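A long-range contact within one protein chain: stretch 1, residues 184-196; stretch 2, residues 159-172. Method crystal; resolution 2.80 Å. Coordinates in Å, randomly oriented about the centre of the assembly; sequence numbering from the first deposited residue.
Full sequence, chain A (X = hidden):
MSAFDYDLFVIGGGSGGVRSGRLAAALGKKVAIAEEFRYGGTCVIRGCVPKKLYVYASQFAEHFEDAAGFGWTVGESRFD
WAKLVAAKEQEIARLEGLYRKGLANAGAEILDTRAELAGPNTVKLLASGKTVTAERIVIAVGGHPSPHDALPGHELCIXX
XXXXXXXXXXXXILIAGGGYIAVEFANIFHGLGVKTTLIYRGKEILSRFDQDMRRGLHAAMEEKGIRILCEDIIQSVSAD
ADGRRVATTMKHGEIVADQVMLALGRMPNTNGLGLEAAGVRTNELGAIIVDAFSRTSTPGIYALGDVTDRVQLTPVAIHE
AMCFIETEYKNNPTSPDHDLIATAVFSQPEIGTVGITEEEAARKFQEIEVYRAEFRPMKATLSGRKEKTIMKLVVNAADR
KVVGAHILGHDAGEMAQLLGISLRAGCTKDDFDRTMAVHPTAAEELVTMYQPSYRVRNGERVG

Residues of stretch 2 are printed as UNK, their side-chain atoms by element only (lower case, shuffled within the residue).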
ATOM      1  N   GLU A 184      -8.734  -4.569 -16.975  1.00 60.90           N
ATOM      2  CA  GLU A 184      -8.081  -3.276 -16.789  1.00 60.11           C
ATOM      3  C   GLU A 184      -8.670  -2.213 -17.714  1.00 60.81           C
ATOM      4  O   GLU A 184      -9.169  -1.182 -17.261  1.00 61.50           O
ATOM      5  CB  GLU A 184      -6.582  -3.404 -17.015  1.00 61.56           C
ATOM      6  CG  GLU A 184      -5.845  -4.196 -15.939  1.00 63.12           C
ATOM      7  CD  GLU A 184      -4.328  -4.216 -16.122  1.00 64.68           C
ATOM      8  OE1 GLU A 184      -3.828  -4.114 -17.287  1.00 62.77           O
ATOM      9  OE2 GLU A 184      -3.640  -4.341 -15.081  1.00 64.70           O
ATOM     10  N   PHE A 185      -8.637  -2.472 -19.011  1.00 61.06           N
ATOM     11  CA  PHE A 185      -9.191  -1.535 -19.967  1.00 61.50           C
ATOM     12  C   PHE A 185     -10.651  -1.190 -19.710  1.00 62.63           C
ATOM     13  O   PHE A 185     -11.013  -0.020 -19.701  1.00 62.72           O
ATOM     14  CB  PHE A 185      -8.976  -2.032 -21.387  1.00 61.90           C
ATOM     15  CG  PHE A 185      -7.669  -1.609 -21.951  1.00 62.10           C
ATOM     16  CD1 PHE A 185      -7.483  -0.304 -22.389  1.00 62.58           C
ATOM     17  CD2 PHE A 185      -6.600  -2.484 -21.994  1.00 61.85           C
ATOM     18  CE1 PHE A 185      -6.265   0.117 -22.888  1.00 62.84           C
ATOM     19  CE2 PHE A 185      -5.374  -2.067 -22.496  1.00 61.68           C
ATOM     20  CZ  PHE A 185      -5.211  -0.768 -22.953  1.00 62.02           C
ATOM     21  N   ALA A 186     -11.474  -2.207 -19.475  1.00 62.60           N
ATOM     22  CA  ALA A 186     -12.875  -1.994 -19.159  1.00 63.17           C
ATOM     23  C   ALA A 186     -13.008  -1.029 -18.010  1.00 63.43           C
ATOM     24  O   ALA A 186     -13.844  -0.129 -18.036  1.00 65.54           O
ATOM     25  CB  ALA A 186     -13.554  -3.299 -18.825  1.00 64.06           C
ATOM     26  N   ASN A 187     -12.178  -1.209 -16.995  1.00 62.73           N
ATOM     27  CA  ASN A 187     -12.174  -0.271 -15.883  1.00 64.40           C
ATOM     28  C   ASN A 187     -11.644   1.113 -16.266  1.00 63.35           C
ATOM     29  O   ASN A 187     -12.194   2.121 -15.819  1.00 62.78           O
ATOM     30  CB  ASN A 187     -11.436  -0.853 -14.689  1.00 61.14           C
ATOM     31  CG  ASN A 187     -12.300  -1.818 -13.919  1.00 63.94           C
ATOM     32  OD1 ASN A 187     -13.126  -1.406 -13.108  1.00 67.90           O
ATOM     33  ND2 ASN A 187     -12.133  -3.108 -14.176  1.00 63.18           N
ATOM     34  N   ILE A 188     -10.599   1.159 -17.093  1.00 61.48           N
ATOM     35  CA  ILE A 188     -10.061   2.439 -17.523  1.00 61.94           C
ATOM     36  C   ILE A 188     -11.164   3.197 -18.268  1.00 63.13           C
ATOM     37  O   ILE A 188     -11.553   4.296 -17.869  1.00 63.18           O
ATOM     38  CB  ILE A 188      -8.765   2.292 -18.366  1.00 61.33           C
ATOM     39  CG1 ILE A 188      -7.579   1.933 -17.464  1.00 59.82           C
ATOM     40  CG2 ILE A 188      -8.428   3.589 -19.082  1.00 61.31           C
ATOM     41  CD1 ILE A 188      -6.459   1.219 -18.177  1.00 58.66           C
ATOM     42  N   PHE A 189     -11.704   2.590 -19.318  1.00 63.14           N
ATOM     43  CA  PHE A 189     -12.723   3.255 -20.111  1.00 64.12           C
ATOM     44  C   PHE A 189     -13.943   3.641 -19.296  1.00 65.06           C
ATOM     45  O   PHE A 189     -14.442   4.756 -19.439  1.00 66.05           O
ATOM     46  CB  PHE A 189     -13.106   2.440 -21.352  1.00 64.01           C
ATOM     47  CG  PHE A 189     -12.053   2.457 -22.418  1.00 64.12           C
ATOM     48  CD1 PHE A 189     -11.512   3.666 -22.862  1.00 65.23           C
ATOM     49  CD2 PHE A 189     -11.581   1.278 -22.971  1.00 63.98           C
ATOM     50  CE1 PHE A 189     -10.528   3.700 -23.836  1.00 64.11           C
ATOM     51  CE2 PHE A 189     -10.603   1.305 -23.953  1.00 64.36           C
ATOM     52  CZ  PHE A 189     -10.071   2.516 -24.383  1.00 64.13           C
ATOM     53  N   HIS A 190     -14.410   2.743 -18.432  1.00 64.54           N
ATOM     54  CA  HIS A 190     -15.582   3.048 -17.612  1.00 66.06           C
ATOM     55  C   HIS A 190     -15.350   4.263 -16.778  1.00 66.19           C
ATOM     56  O   HIS A 190     -16.165   5.179 -16.784  1.00 67.03           O
ATOM     57  CB  HIS A 190     -16.006   1.891 -16.716  1.00 66.86           C
ATOM     58  CG  HIS A 190     -17.204   2.220 -15.856  1.00 68.18           C
ATOM     59  ND1 HIS A 190     -18.473   2.056 -16.287  1.00 70.61           N
ATOM     60  CD2 HIS A 190     -17.292   2.755 -14.571  1.00 67.14           C
ATOM     61  CE1 HIS A 190     -19.327   2.449 -15.329  1.00 70.30           C
ATOM     62  NE2 HIS A 190     -18.606   2.877 -14.279  1.00 69.10           N
ATOM     63  N   GLY A 191     -14.228   4.270 -16.058  1.00 65.56           N
ATOM     64  CA  GLY A 191     -13.808   5.398 -15.236  1.00 65.53           C
ATOM     65  C   GLY A 191     -13.854   6.697 -16.009  1.00 66.23           C
ATOM     66  O   GLY A 191     -14.208   7.745 -15.457  1.00 67.81           O
ATOM     67  N   LEU A 192     -13.527   6.622 -17.297  1.00 65.52           N
ATOM     68  CA  LEU A 192     -13.517   7.801 -18.155  1.00 66.13           C
ATOM     69  C   LEU A 192     -14.879   8.155 -18.803  1.00 67.20           C
ATOM     70  O   LEU A 192     -14.974   9.109 -19.580  1.00 67.28           O
ATOM     71  CB  LEU A 192     -12.391   7.679 -19.186  1.00 64.32           C
ATOM     72  CG  LEU A 192     -10.969   7.497 -18.639  1.00 62.47           C
ATOM     73  CD1 LEU A 192      -9.991   7.242 -19.766  1.00 62.31           C
ATOM     74  CD2 LEU A 192     -10.495   8.670 -17.807  1.00 61.98           C
ATOM     75  N   GLY A 193     -15.928   7.407 -18.462  1.00 67.43           N
ATOM     76  CA  GLY A 193     -17.292   7.722 -18.892  1.00 67.40           C
ATOM     77  C   GLY A 193     -17.739   7.034 -20.170  1.00 68.22           C
ATOM     78  O   GLY A 193     -18.807   7.345 -20.701  1.00 69.24           O
ATOM     79  N   VAL A 194     -16.915   6.122 -20.683  1.00 67.13           N
ATOM     80  CA  VAL A 194     -17.295   5.300 -21.817  1.00 66.59           C
ATOM     81  C   VAL A 194     -18.316   4.302 -21.321  1.00 67.54           C
ATOM     82  O   VAL A 194     -18.081   3.645 -20.309  1.00 67.30           O
ATOM     83  CB  VAL A 194     -16.095   4.525 -22.395  1.00 66.78           C
ATOM     84  CG1 VAL A 194     -16.523   3.665 -23.570  1.00 66.63           C
ATOM     85  CG2 VAL A 194     -14.990   5.477 -22.818  1.00 67.33           C
ATOM     86  N   LYS A 195     -19.452   4.200 -22.010  1.00 68.40           N
ATOM     87  CA  LYS A 195     -20.403   3.117 -21.758  1.00 69.26           C
ATOM     88  C   LYS A 195     -19.695   1.798 -22.071  1.00 68.59           C
ATOM     89  O   LYS A 195     -19.428   1.497 -23.233  1.00 69.36           O
ATOM     90  CB  LYS A 195     -21.648   3.303 -22.629  1.00 71.91           C
ATOM     91  CG  LYS A 195     -22.584   2.104 -22.701  1.00 73.26           C
ATOM     92  CD  LYS A 195     -23.624   2.116 -21.590  1.00 81.32           C
ATOM     93  CE  LYS A 195     -24.637   0.985 -21.759  1.00 86.97           C
ATOM     94  NZ  LYS A 195     -24.117  -0.307 -21.223  1.00 87.30           N
ATOM     95  N   THR A 196     -19.364   1.035 -21.030  1.00 67.02           N
ATOM     96  CA  THR A 196     -18.478  -0.137 -21.170  1.00 67.30           C
ATOM     97  C   THR A 196     -19.196  -1.486 -21.078  1.00 67.82           C
ATOM     98  O   THR A 196     -19.954  -1.715 -20.148  1.00 69.45           O
ATOM     99  CB  THR A 196     -17.334  -0.100 -20.128  1.00 66.07           C
ATOM    100  OG1 THR A 196     -16.464   1.001 -20.405  1.00 64.12           O
ATOM    101  CG2 THR A 196     -16.511  -1.383 -20.157  1.00 65.62           C
ATOM    102  N   UNK A 159      -6.972  -3.439 -30.773  1.00 70.23           N
ATOM    103  CA  UNK A 159      -6.180  -4.126 -29.764  1.00 69.09           C
ATOM    104  C   UNK A 159      -5.653  -3.085 -28.794  1.00 70.07           C
ATOM    105  O   UNK A 159      -5.864  -1.886 -28.981  1.00 69.75           O
ATOM    106  c   UNK A 159      -5.444  -5.884 -31.411  1.00 70.39           C
ATOM    107  c   UNK A 159      -4.989  -4.903 -30.365  1.00 70.59           C
ATOM    108  o   UNK A 159      -4.056  -3.987 -30.943  1.00 71.48           O
ATOM    109  N   UNK A 160      -4.959  -3.548 -27.764  1.00 68.72           N
ATOM    110  CA  UNK A 160      -4.279  -2.654 -26.850  1.00 67.37           C
ATOM    111  C   UNK A 160      -3.227  -1.783 -27.560  1.00 69.38           C
ATOM    112  O   UNK A 160      -2.843  -0.715 -27.066  1.00 68.59           O
ATOM    113  c   UNK A 160      -3.669  -3.455 -25.704  1.00 65.47           C
ATOM    114  o   UNK A 160      -2.846  -4.505 -26.177  1.00 63.60           O
ATOM    115  N   UNK A 161      -2.756  -2.228 -28.720  1.00 69.74           N
ATOM    116  CA  UNK A 161      -1.904  -1.376 -29.509  1.00 69.50           C
ATOM    117  C   UNK A 161      -2.630  -0.077 -29.813  1.00 70.83           C
ATOM    118  O   UNK A 161      -2.089   0.993 -29.570  1.00 74.13           O
ATOM    119  c   UNK A 161      -0.290  -3.020 -30.553  1.00 70.93           C
ATOM    120  c   UNK A 161      -1.456  -2.075 -30.785  1.00 72.09           C
ATOM    121  o   UNK A 161       0.482  -2.839 -29.623  1.00 69.66           O
ATOM    122  n   UNK A 161      -0.156  -4.028 -31.402  1.00 70.74           N
ATOM    123  N   UNK A 162      -3.872  -0.166 -30.290  1.00 71.52           N
ATOM    124  CA  UNK A 162      -4.619   1.031 -30.698  1.00 72.45           C
ATOM    125  C   UNK A 162      -5.396   1.660 -29.573  1.00 70.20           C
ATOM    126  O   UNK A 162      -5.911   2.770 -29.729  1.00 70.98           O
ATOM    127  c   UNK A 162      -4.695  -1.207 -33.037  1.00 74.25           C
ATOM    128  c   UNK A 162      -4.974   0.262 -33.095  1.00 72.46           C
ATOM    129  o   UNK A 162      -3.548  -1.598 -33.329  1.00 75.99           O
ATOM    130  o   UNK A 162      -5.624  -1.961 -32.663  1.00 73.92           O
ATOM    131  c   UNK A 162      -5.608   0.736 -31.816  1.00 71.95           C
ATOM    132  N   UNK A 163      -5.511   0.961 -28.455  1.00 68.90           N
ATOM    133  CA  UNK A 163      -6.398   1.425 -27.406  1.00 68.14           C
ATOM    134  C   UNK A 163      -5.890   2.729 -26.823  1.00 68.01           C
ATOM    135  O   UNK A 163      -6.636   3.708 -26.704  1.00 68.40           O
ATOM    136  c   UNK A 163      -6.545   0.374 -26.328  1.00 67.48           C
ATOM    137  N   UNK A 164      -4.605   2.757 -26.495  1.00 67.35           N
ATOM    138  CA  UNK A 164      -4.015   3.942 -25.895  1.00 67.04           C
ATOM    139  C   UNK A 164      -4.101   5.158 -26.802  1.00 68.04           C
ATOM    140  O   UNK A 164      -4.156   6.294 -26.313  1.00 68.22           O
ATOM    141  c   UNK A 164      -2.057   0.609 -22.595  1.00 63.05           C
ATOM    142  c   UNK A 164      -2.559   3.687 -25.518  1.00 65.97           C
ATOM    143  c   UNK A 164      -2.625   1.813 -22.227  1.00 63.65           C
ATOM    144  c   UNK A 164      -2.381   2.611 -24.501  1.00 64.57           C
ATOM    145  c   UNK A 164      -1.824   1.398 -24.859  1.00 65.42           C
ATOM    146  c   UNK A 164      -2.778   2.811 -23.176  1.00 64.08           C
ATOM    147  c   UNK A 164      -1.663   0.395 -23.914  1.00 64.68           C
ATOM    148  N   UNK A 165      -4.130   4.918 -28.111  1.00 67.78           N
ATOM    149  CA  UNK A 165      -3.982   5.991 -29.082  1.00 69.27           C
ATOM    150  C   UNK A 165      -5.179   6.210 -29.996  1.00 70.26           C
ATOM    151  O   UNK A 165      -5.019   6.764 -31.085  1.00 71.70           O
ATOM    152  c   UNK A 165      -2.730   5.771 -29.945  1.00 70.77           C
ATOM    153  c   UNK A 165      -1.436   5.950 -29.174  1.00 70.72           C
ATOM    154  o   UNK A 165      -0.489   5.185 -29.446  1.00 73.15           O
ATOM    155  o   UNK A 165      -1.349   6.855 -28.315  1.00 68.23           O
ATOM    156  N   UNK A 166      -6.370   5.793 -29.578  1.00 69.49           N
ATOM    157  CA  UNK A 166      -7.552   6.080 -30.389  1.00 71.28           C
ATOM    158  C   UNK A 166      -7.593   7.579 -30.703  1.00 71.75           C
ATOM    159  O   UNK A 166      -7.300   8.400 -29.834  1.00 71.32           O
ATOM    160  c   UNK A 166      -9.365   3.508 -30.837  1.00 73.60           C
ATOM    161  c   UNK A 166      -8.837   5.649 -29.684  1.00 70.70           C
ATOM    162  c   UNK A 166     -10.158   3.892 -28.518  1.00 66.67           C
ATOM    163  c   UNK A 166      -9.042   4.152 -29.505  1.00 70.22           C
ATOM    164  N   UNK A 167      -7.919   7.940 -31.956  1.00 73.11           N
ATOM    165  CA  UNK A 167      -7.991   9.357 -32.324  1.00 74.12           C
ATOM    166  C   UNK A 167      -9.071  10.141 -31.572  1.00 73.17           C
ATOM    167  O   UNK A 167      -8.988  11.369 -31.481  1.00 72.76           O
ATOM    168  c   UNK A 167      -7.687   8.021 -34.274  1.00 74.61           C
ATOM    169  c   UNK A 167      -8.295   9.307 -33.828  1.00 75.54           C
ATOM    170  c   UNK A 167      -7.979   7.070 -33.145  1.00 73.68           C
ATOM    171  N   UNK A 168     -10.076   9.438 -31.060  1.00 73.08           N
ATOM    172  CA  UNK A 168     -11.103  10.044 -30.212  1.00 71.57           C
ATOM    173  C   UNK A 168     -11.555   9.036 -29.178  1.00 71.35           C
ATOM    174  O   UNK A 168     -11.335   7.825 -29.317  1.00 71.97           O
ATOM    175  c   UNK A 168     -12.288  10.513 -31.036  1.00 72.74           C
ATOM    176  N   UNK A 169     -12.190   9.539 -28.134  1.00 70.32           N
ATOM    177  CA  UNK A 169     -12.678   8.684 -27.078  1.00 69.79           C
ATOM    178  C   UNK A 169     -14.049   8.129 -27.453  1.00 70.73           C
ATOM    179  O   UNK A 169     -14.987   8.896 -27.670  1.00 71.25           O
ATOM    180  c   UNK A 169     -13.973   9.781 -23.673  1.00 70.15           C
ATOM    181  c   UNK A 169     -12.765   9.483 -25.792  1.00 69.13           C
ATOM    182  c   UNK A 169     -12.291   7.919 -23.914  1.00 66.83           C
ATOM    183  c   UNK A 169     -13.364   8.753 -24.609  1.00 69.30           C
ATOM    184  N   UNK A 170     -14.177   6.790 -27.522  1.00 71.21           N
ATOM    185  CA  UNK A 170     -15.486   6.206 -27.849  1.00 71.16           C
ATOM    186  C   UNK A 170     -16.510   6.572 -26.787  1.00 70.87           C
ATOM    187  O   UNK A 170     -16.163   6.742 -25.611  1.00 70.33           O
ATOM    188  c   UNK A 170     -13.192   5.756 -27.152  1.00 68.33           C
ATOM    189  c   UNK A 170     -15.221   4.698 -27.829  1.00 68.93           C
ATOM    190  c   UNK A 170     -14.044   4.531 -26.940  1.00 68.24           C
ATOM    191  N   UNK A 171     -17.751   6.727 -27.211  1.00 72.68           N
ATOM    192  CA  UNK A 171     -18.836   6.983 -26.292  1.00 73.83           C
ATOM    193  C   UNK A 171     -19.325   5.627 -25.769  1.00 72.94           C
ATOM    194  O   UNK A 171     -19.869   5.538 -24.663  1.00 73.73           O
ATOM    195  c   UNK A 171     -22.396   7.985 -27.650  1.00 85.41           C
ATOM    196  o   UNK A 171     -23.528   8.318 -27.229  1.00 85.10           O
ATOM    197  c   UNK A 171     -21.374   7.491 -26.617  1.00 78.77           C
ATOM    198  c   UNK A 171     -19.926   7.819 -26.986  1.00 77.38           C
ATOM    199  o   UNK A 171     -22.079   8.036 -28.873  1.00 85.70           O
ATOM    200  N   UNK A 172     -19.099   4.574 -26.558  1.00 71.23           N
ATOM    201  CA  UNK A 172     -19.327   3.199 -26.111  1.00 70.73           C
ATOM    202  C   UNK A 172     -18.212   2.269 -26.595  1.00 69.71           C
ATOM    203  O   UNK A 172     -17.687   2.451 -27.700  1.00 69.56           O
ATOM    204  c   UNK A 172     -20.707   2.682 -26.543  1.00 71.87           C
ATOM    205  o   UNK A 172     -20.915   2.871 -27.930  1.00 73.64           O
TER

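Position 159 carries one carbon bearing an oxygen and a second carbon, the branched pattern of a threonine, and lies beyond reach of stretch 1. Thr159 caps the helix that follows: its OG1 accepts a weak hydrogen bond from N of residue 161, 3.1 Å away. Position 160 has one carbon and then one oxygen, and its CB sits 3.9 Å from Phe185 CE2; it is Ser160. At 161, two carbons, the second carrying one oxygen and one nitrogen, form an amide; the CA-to-CB bond points away from stretch 1, and no side-chain atom touches it: Asn161. Three carbons ending in two oxygens make 162 Glu162, whose OE1 accepts a hydrogen bond from Thr159 N, 2.8 Å away, and so folds back over the start of the helix.

Position 163 has a single carbon, directed toward stretch 1 and 3.5 Å from Phe185 CE1. This is Ala163. A carbon followed by a six-carbon ring identifies 164 as Phe164; Phe185 CZ lies over one face of this ring, 3.5 Å from Phe164 CZ, with the two planes inclined at 56°. Position 165 has two carbons, the second carrying two oxygens, and faces no residue of stretch 1: Asp165. At position 166, four carbons forked at the second approach Phe189; this is Leu166, with CD1 4.4 Å from Phe189 CZ.

At 167 three carbons close a ring onto the backbone nitrogen, making Pro167, and at 168 a lone carbon makes Ala168; neither touches stretch 1. Position 169 again has four carbons forked at the second. As Leu169, it places CD1 3.8 Å from Val194 CG2 and 4.4 Å from Phe189 CD1, while CD2 approaches Leu192 O at 4.3 Å. Another ring closed onto nitrogen marks 170 as Pro170, its CG 4.3 Å from Val194 CG1. At 171, three carbons end in two oxygens, and the CA-to-CB bond points away from stretch 1: Glu171; its contribution here comes through the backbone. One carbon and one oxygen at 172 give Ser172, whose CB is 4.1 Å from Lys195 CB on the same face of the sheet.

The contact joins an apolar packing zone to a short parallel bridge. Phe185 and Phe189, one helical turn apart, meet the helix and turn of stretch 2, and Val194 extends the packing to Leu169 and Pro170. Beyond the helix, Gly193 adopts positive phi in a Schellman motif as the chain leaves for the strand. There Lys195 N donates to Glu171 O at 3.0 Å, and Ser172 CA approaches Lys195 O at 3.3 Å in a CA-H...O contact, consistent with the parallel pairing of Lys195 with Ser172.

Stretch 2, residues 159-172: TSNEAFDLPALPES
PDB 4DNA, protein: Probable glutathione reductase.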